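Local coordinates for uncharacterized protein (Parabacteroides merdae, PDB 4R7F) that is of unknown function but has three immunoglobulin-like beta-sandwich domains and is probably related to plug proteins of the type 9 secretion system, at residues 227-240 against 247-259. Numbering follows the deposited sequence.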
loop_
_atom_site.group_PDB
_atom_site.type_symbol
_atom_site.label_atom_id
_atom_site.label_comp_id
_atom_site.label_asym_id
_atom_site.label_seq_id
_atom_site.Cartn_x
_atom_site.Cartn_y
_atom_site.Cartn_z
HETATM N N MSE A 227 15.880 -9.002 -10.394
HETATM C CA MSE A 227 16.608 -10.142 -10.923
HETATM C C MSE A 227 16.036 -11.338 -10.204
HETATM O O MSE A 227 15.640 -11.218 -9.046
HETATM C CB MSE A 227 18.024 -9.723 -10.511
HETATM C CG MSE A 227 19.097 -10.739 -10.507
HETATM SE SE MSE A 227 19.065 -11.843 -8.930
HETATM C CE MSE A 227 20.483 -11.230 -7.737
ATOM N N GLU A 228 15.962 -12.489 -10.867
ATOM C CA GLU A 228 15.436 -13.721 -10.248
ATOM C C GLU A 228 16.149 -14.908 -10.822
ATOM O O GLU A 228 16.370 -14.967 -12.029
ATOM C CB GLU A 228 13.969 -13.963 -10.580
ATOM C CG GLU A 228 12.957 -12.971 -10.059
ATOM C CD GLU A 228 11.531 -13.445 -10.311
ATOM O OE1 GLU A 228 11.350 -14.671 -10.494
ATOM O OE2 GLU A 228 10.602 -12.595 -10.333
ATOM N N PHE A 229 16.457 -15.881 -9.975
ATOM C CA PHE A 229 17.041 -17.124 -10.459
ATOM C C PHE A 229 16.522 -18.279 -9.633
ATOM O O PHE A 229 17.151 -18.727 -8.674
ATOM C CB PHE A 229 18.569 -17.078 -10.524
ATOM C CG PHE A 229 19.256 -16.863 -9.189
ATOM C CD1 PHE A 229 19.300 -15.602 -8.594
ATOM C CD2 PHE A 229 19.927 -17.912 -8.566
ATOM C CE1 PHE A 229 19.962 -15.417 -7.385
ATOM C CE2 PHE A 229 20.572 -17.733 -7.353
ATOM C CZ PHE A 229 20.591 -16.484 -6.756
ATOM N N LEU A 230 15.369 -18.773 -10.074
ATOM C CA LEU A 230 14.618 -19.784 -9.378
ATOM C C LEU A 230 14.998 -21.206 -9.778
ATOM O O LEU A 230 14.611 -22.158 -9.096
ATOM C CB LEU A 230 13.138 -19.572 -9.630
ATOM C CG LEU A 230 12.568 -18.203 -9.301
ATOM C CD1 LEU A 230 11.059 -18.235 -9.523
ATOM C CD2 LEU A 230 12.904 -17.788 -7.879
ATOM N N SER A 231 15.751 -21.353 -10.865
ATOM C CA SER A 231 16.384 -22.633 -11.176
ATOM C C SER A 231 17.599 -22.430 -12.052
ATOM O O SER A 231 17.832 -21.314 -12.541
ATOM C CB SER A 231 15.402 -23.576 -11.888
ATOM O OG SER A 231 15.359 -23.319 -13.273
ATOM N N ASN A 232 18.353 -23.516 -12.253
ATOM C CA ASN A 232 19.433 -23.538 -13.252
ATOM C C ASN A 232 19.034 -23.931 -14.696
ATOM O O ASN A 232 19.897 -24.021 -15.557
ATOM C CB ASN A 232 20.605 -24.438 -12.799
ATOM C CG ASN A 232 20.181 -25.849 -12.431
ATOM O OD1 ASN A 232 19.232 -26.406 -12.959
ATOM N ND2 ASN A 232 20.893 -26.422 -11.499
ATOM N N LYS A 233 17.752 -24.158 -14.959
ATOM C CA LYS A 233 17.327 -24.752 -16.244
ATOM C C LYS A 233 17.073 -23.665 -17.269
ATOM O O LYS A 233 17.529 -23.759 -18.399
ATOM C CB LYS A 233 16.059 -25.617 -16.093
ATOM C CG LYS A 233 16.058 -26.621 -14.946
ATOM C CD LYS A 233 16.825 -27.883 -15.276
ATOM C CE LYS A 233 17.095 -28.719 -14.032
ATOM N NZ LYS A 233 18.436 -29.365 -14.121
ATOM N N TYR A 234 16.332 -22.639 -16.873
ATOM C CA TYR A 234 16.088 -21.498 -17.740
ATOM C C TYR A 234 16.705 -20.257 -17.130
ATOM O O TYR A 234 17.054 -20.232 -15.948
ATOM C CB TYR A 234 14.579 -21.286 -17.966
ATOM C CG TYR A 234 13.796 -21.016 -16.708
ATOM C CD1 TYR A 234 13.354 -22.062 -15.906
ATOM C CD2 TYR A 234 13.487 -19.707 -16.319
ATOM C CE1 TYR A 234 12.636 -21.817 -14.742
ATOM C CE2 TYR A 234 12.771 -19.451 -15.154
ATOM C CZ TYR A 234 12.353 -20.512 -14.370
ATOM O OH TYR A 234 11.632 -20.284 -13.227
ATOM N N ASN A 235 16.817 -19.225 -17.954
ATOM C CA ASN A 235 17.303 -17.930 -17.536
ATOM C C ASN A 235 16.165 -17.100 -16.999
ATOM O O ASN A 235 15.247 -16.773 -17.736
ATOM C CB ASN A 235 17.935 -17.220 -18.724
ATOM C CG ASN A 235 19.187 -17.917 -19.213
ATOM O OD1 ASN A 235 19.968 -18.482 -18.439
ATOM N ND2 ASN A 235 19.395 -17.863 -20.502
ATOM N N GLY A 236 16.211 -16.756 -15.717
ATOM C CA GLY A 236 15.151 -15.946 -15.125
ATOM C C GLY A 236 15.262 -14.474 -15.514
ATOM O O GLY A 236 16.028 -14.097 -16.399
HETATM N N MSE A 237 14.475 -13.648 -14.839
HETATM C CA MSE A 237 14.422 -12.215 -15.092
HETATM C C MSE A 237 15.790 -11.642 -14.914
HETATM O O MSE A 237 16.424 -11.824 -13.867
HETATM C CB MSE A 237 13.478 -11.601 -14.070
HETATM C CG MSE A 237 13.395 -10.068 -14.129
HETATM SE SE MSE A 237 12.179 -9.479 -12.699
HETATM C CE MSE A 237 10.415 -10.137 -13.317
ATOM N N HIS A 238 16.241 -10.928 -15.936
ATOM C CA HIS A 238 17.520 -10.230 -15.936
ATOM C C HIS A 238 18.712 -11.158 -15.905
ATOM O O HIS A 238 19.811 -10.736 -15.580
ATOM C CB HIS A 238 17.595 -9.206 -14.790
ATOM C CG HIS A 238 18.452 -8.026 -15.097
ATOM N ND1 HIS A 238 18.167 -7.147 -16.122
ATOM C CD2 HIS A 238 19.590 -7.570 -14.512
ATOM C CE1 HIS A 238 19.077 -6.181 -16.137
ATOM N NE2 HIS A 238 19.951 -6.421 -15.169
ATOM N N VAL A 239 18.516 -12.409 -16.294
ATOM C CA VAL A 239 19.639 -13.356 -16.340
ATOM C C VAL A 239 20.029 -13.682 -17.772
ATOM O O VAL A 239 19.195 -14.097 -18.555
ATOM C CB VAL A 239 19.259 -14.641 -15.623
ATOM C CG1 VAL A 239 20.272 -15.738 -15.917
ATOM C CG2 VAL A 239 19.106 -14.362 -14.121
ATOM N N GLU A 240 21.304 -13.517 -18.091
ATOM C CA GLU A 240 21.827 -13.666 -19.459
ATOM C C GLU A 240 22.184 -15.132 -19.713
ATOM O O GLU A 240 22.033 -15.625 -20.812
ATOM C CB GLU A 240 23.056 -12.763 -19.635
ATOM C CG GLU A 240 23.689 -12.704 -21.019
ATOM C CD GLU A 240 22.795 -12.045 -22.069
ATOM O OE1 GLU A 240 22.220 -10.961 -21.800
ATOM O OE2 GLU A 240 22.676 -12.609 -23.187
ATOM N N PRO A 247 32.656 -25.855 -7.691
ATOM C CA PRO A 247 31.442 -26.540 -7.235
ATOM C C PRO A 247 30.130 -25.788 -7.393
ATOM O O PRO A 247 29.113 -26.252 -6.877
ATOM C CB PRO A 247 31.715 -26.744 -5.746
ATOM C CG PRO A 247 32.548 -25.568 -5.367
ATOM C CD PRO A 247 33.277 -25.086 -6.595
ATOM N N TYR A 248 30.141 -24.667 -8.117
ATOM C CA TYR A 248 29.000 -23.724 -8.102
ATOM C C TYR A 248 28.395 -23.473 -9.461
ATOM O O TYR A 248 29.093 -23.396 -10.495
ATOM C CB TYR A 248 29.440 -22.341 -7.608
ATOM C CG TYR A 248 29.989 -22.229 -6.186
ATOM C CD1 TYR A 248 29.203 -22.531 -5.069
ATOM C CD2 TYR A 248 31.277 -21.752 -5.967
ATOM C CE1 TYR A 248 29.705 -22.379 -3.771
ATOM C CE2 TYR A 248 31.782 -21.601 -4.679
ATOM C CZ TYR A 248 31.005 -21.919 -3.585
ATOM O OH TYR A 248 31.549 -21.767 -2.327
ATOM N N TYR A 249 27.087 -23.299 -9.463
ATOM C CA TYR A 249 26.442 -22.653 -10.611
ATOM C C TYR A 249 26.719 -21.163 -10.558
ATOM O O TYR A 249 26.819 -20.592 -9.485
ATOM C CB TYR A 249 24.934 -22.882 -10.607
ATOM C CG TYR A 249 24.583 -24.269 -11.008
ATOM C CD1 TYR A 249 24.470 -24.609 -12.348
ATOM C CD2 TYR A 249 24.378 -25.257 -10.052
ATOM C CE1 TYR A 249 24.154 -25.893 -12.728
ATOM C CE2 TYR A 249 24.055 -26.548 -10.428
ATOM C CZ TYR A 249 23.953 -26.862 -11.766
ATOM O OH TYR A 249 23.625 -28.154 -12.151
ATOM N N ASN A 250 26.855 -20.561 -11.727
ATOM C CA ASN A 250 27.185 -19.159 -11.880
ATOM C C ASN A 250 26.096 -18.498 -12.691
ATOM O O ASN A 250 25.796 -18.908 -13.818
ATOM C CB ASN A 250 28.521 -18.974 -12.616
ATOM C CG ASN A 250 29.731 -19.175 -11.705
ATOM O OD1 ASN A 250 30.398 -18.221 -11.341
ATOM N ND2 ASN A 250 30.018 -20.425 -11.338
ATOM N N VAL A 251 25.513 -17.469 -12.112
ATOM C CA VAL A 251 24.523 -16.670 -12.793
ATOM C C VAL A 251 25.094 -15.379 -13.357
ATOM O O VAL A 251 25.428 -14.475 -12.595
ATOM C CB VAL A 251 23.404 -16.295 -11.848
ATOM C CG1 VAL A 251 22.303 -15.582 -12.633
ATOM C CG2 VAL A 251 22.899 -17.539 -11.123
ATOM N N GLU A 252 25.178 -15.284 -14.686
ATOM C CA GLU A 252 25.592 -14.047 -15.331
ATOM C C GLU A 252 24.349 -13.187 -15.516
ATOM O O GLU A 252 23.453 -13.536 -16.279
ATOM C CB GLU A 252 26.287 -14.321 -16.674
ATOM C CG GLU A 252 27.173 -13.167 -17.165
ATOM C CD GLU A 252 27.229 -13.044 -18.697
ATOM O OE1 GLU A 252 26.770 -13.981 -19.374
ATOM O OE2 GLU A 252 27.726 -12.017 -19.232
ATOM N N LEU A 253 24.280 -12.076 -14.791
ATOM C CA LEU A 253 23.187 -11.165 -14.942
ATOM C C LEU A 253 23.449 -10.345 -16.191
ATOM O O LEU A 253 24.597 -10.096 -16.570
ATOM C CB LEU A 253 23.068 -10.213 -13.748
ATOM C CG LEU A 253 22.748 -10.765 -12.374
ATOM C CD1 LEU A 253 22.689 -9.666 -11.303
ATOM C CD2 LEU A 253 21.436 -11.452 -12.439
HETATM N N MSE A 254 22.358 -9.929 -16.815
HETATM C CA MSE A 254 22.394 -8.993 -17.915
HETATM C C MSE A 254 23.043 -7.734 -17.437
HETATM O O MSE A 254 23.051 -7.423 -16.238
HETATM C CB MSE A 254 20.973 -8.683 -18.360
HETATM C CG MSE A 254 20.352 -9.873 -19.114
HETATM SE SE MSE A 254 18.508 -9.376 -19.595
HETATM C CE MSE A 254 18.145 -11.035 -20.604
ATOM N N THR A 255 23.620 -7.016 -18.385
ATOM C CA THR A 255 24.400 -5.837 -18.100
ATOM C C THR A 255 23.491 -4.698 -17.659
ATOM O O THR A 255 22.418 -4.489 -18.222
ATOM C CB THR A 255 25.251 -5.456 -19.318
ATOM O OG1 THR A 255 26.169 -6.520 -19.552
ATOM C CG2 THR A 255 26.052 -4.173 -19.079
ATOM N N ASP A 256 23.923 -4.005 -16.615
ATOM C CA ASP A 256 23.197 -2.851 -16.113
ATOM C C ASP A 256 23.855 -1.581 -16.624
ATOM O O ASP A 256 25.060 -1.578 -16.825
ATOM C CB ASP A 256 23.184 -2.857 -14.578
ATOM C CG ASP A 256 22.379 -4.013 -13.993
ATOM O OD1 ASP A 256 21.313 -4.300 -14.563
ATOM O OD2 ASP A 256 22.776 -4.590 -12.936
ATOM N N TYR A 257 23.056 -0.516 -16.787
ATOM C CA TYR A 257 23.526 0.765 -17.286
ATOM C C TYR A 257 22.999 1.852 -16.357
ATOM O O TYR A 257 22.032 1.629 -15.649
ATOM C CB TYR A 257 23.058 0.999 -18.750
ATOM C CG TYR A 257 23.514 -0.090 -19.744
ATOM C CD1 TYR A 257 22.753 -1.237 -19.949
ATOM C CD2 TYR A 257 24.707 0.031 -20.439
ATOM C CE1 TYR A 257 23.171 -2.237 -20.809
ATOM C CE2 TYR A 257 25.135 -0.947 -21.313
ATOM C CZ TYR A 257 24.360 -2.080 -21.490
ATOM O OH TYR A 257 24.784 -3.076 -22.314
ATOM N N ARG A 258 23.654 3.014 -16.351
ATOM C CA ARG A 258 23.138 4.193 -15.652
ATOM C C ARG A 258 21.721 4.492 -16.121
ATOM O O ARG A 258 21.408 4.329 -17.280
ATOM C CB ARG A 258 24.055 5.401 -15.836
ATOM C CG ARG A 258 25.386 5.181 -15.117
ATOM C CD ARG A 258 26.394 6.319 -15.220
ATOM N NE ARG A 258 25.936 7.544 -14.568
ATOM C CZ ARG A 258 26.677 8.640 -14.367
ATOM N NH1 ARG A 258 27.944 8.684 -14.759
ATOM N NH2 ARG A 258 26.153 9.700 -13.747
ATOM N N ARG A 259 20.858 4.862 -15.178
ATOM C CA ARG A 259 19.456 5.153 -15.463
ATOM C C ARG A 259 19.109 6.607 -15.138
ATOM O O ARG A 259 17.952 6.974 -15.133
ATOM C CB ARG A 259 18.544 4.221 -14.643
ATOM C CG ARG A 259 18.604 2.777 -15.087
ATOM C CD ARG A 259 17.526 1.912 -14.464
ATOM N NE ARG A 259 17.678 1.887 -13.012
ATOM C CZ ARG A 259 16.742 1.513 -12.150
ATOM N NH1 ARG A 259 15.575 1.111 -12.582
ATOM N NH2 ARG A 259 16.978 1.541 -10.844
HETATM O O HOH W 1 23.517 -8.141 -21.115
#
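His238 and Asp256 form a side-chain hydrogen bond at the end of the contact where the chain leaves the hairpin: NE2 of His238 donates to OD1 of Asp256 over 2.6 Å, on the syn side of a carboxylate nearly coplanar with the imidazole. Asp256 is buried, and its OD2 is hydrogen-bonded to the hydroxyls of Tyr346 and Tyr348; three bonds thus fix the rotation of the acid, though that to NE2 is bent (146°) and tilted from both planes. Aspartate suits the place because its short chain leaves little freedom to turn. Over one face of the imidazole lies Met254 CB, 3.9 Å from the centroid in a CH-pi contact. With an alanine in place of His238, Asp256 OD1 would probably be left without its NE2 donor and Met254 CB without the ring face it rests on.

Backbone bonds zip the base of the hairpin of strands 239-245 and 248-253, which edges the sheet continuing to strand 290-298. Met254 N donates to His238 O (2.9 Å), and Glu240 N to Glu252 O (2.8 Å), flanking the antiparallel non-hydrogen-bonded pair Val239 and Leu253. A water accepts from Thr255 N and donates to Glu240 OE1.

Apolar contacts fill the interior side. Valine, compact and branched, offers Val251 two methyls for two partners: with CG1 opposite the backbone N (chi1 -174°) and 3.7 Å from Val239 CG2, CG2 is left to reach Phe229 CD2 at 3.9 Å. Phe229 also touches Val293, and Leu253 Phe295; Met227 and His238 touch strand 342-352 of another sheet.

Separately, an amide meets a ring: Tyr249 gives a broad face to Asn232, whose ND2 lies offset toward the rim, 3.1 Å from CZ, beside a CH-pi contact from CB.

The chemistry thus joins a greasy interior to a buried acid, whose bond from NE2 ties the type II turn at 236-239 to the chain leaving the hairpin.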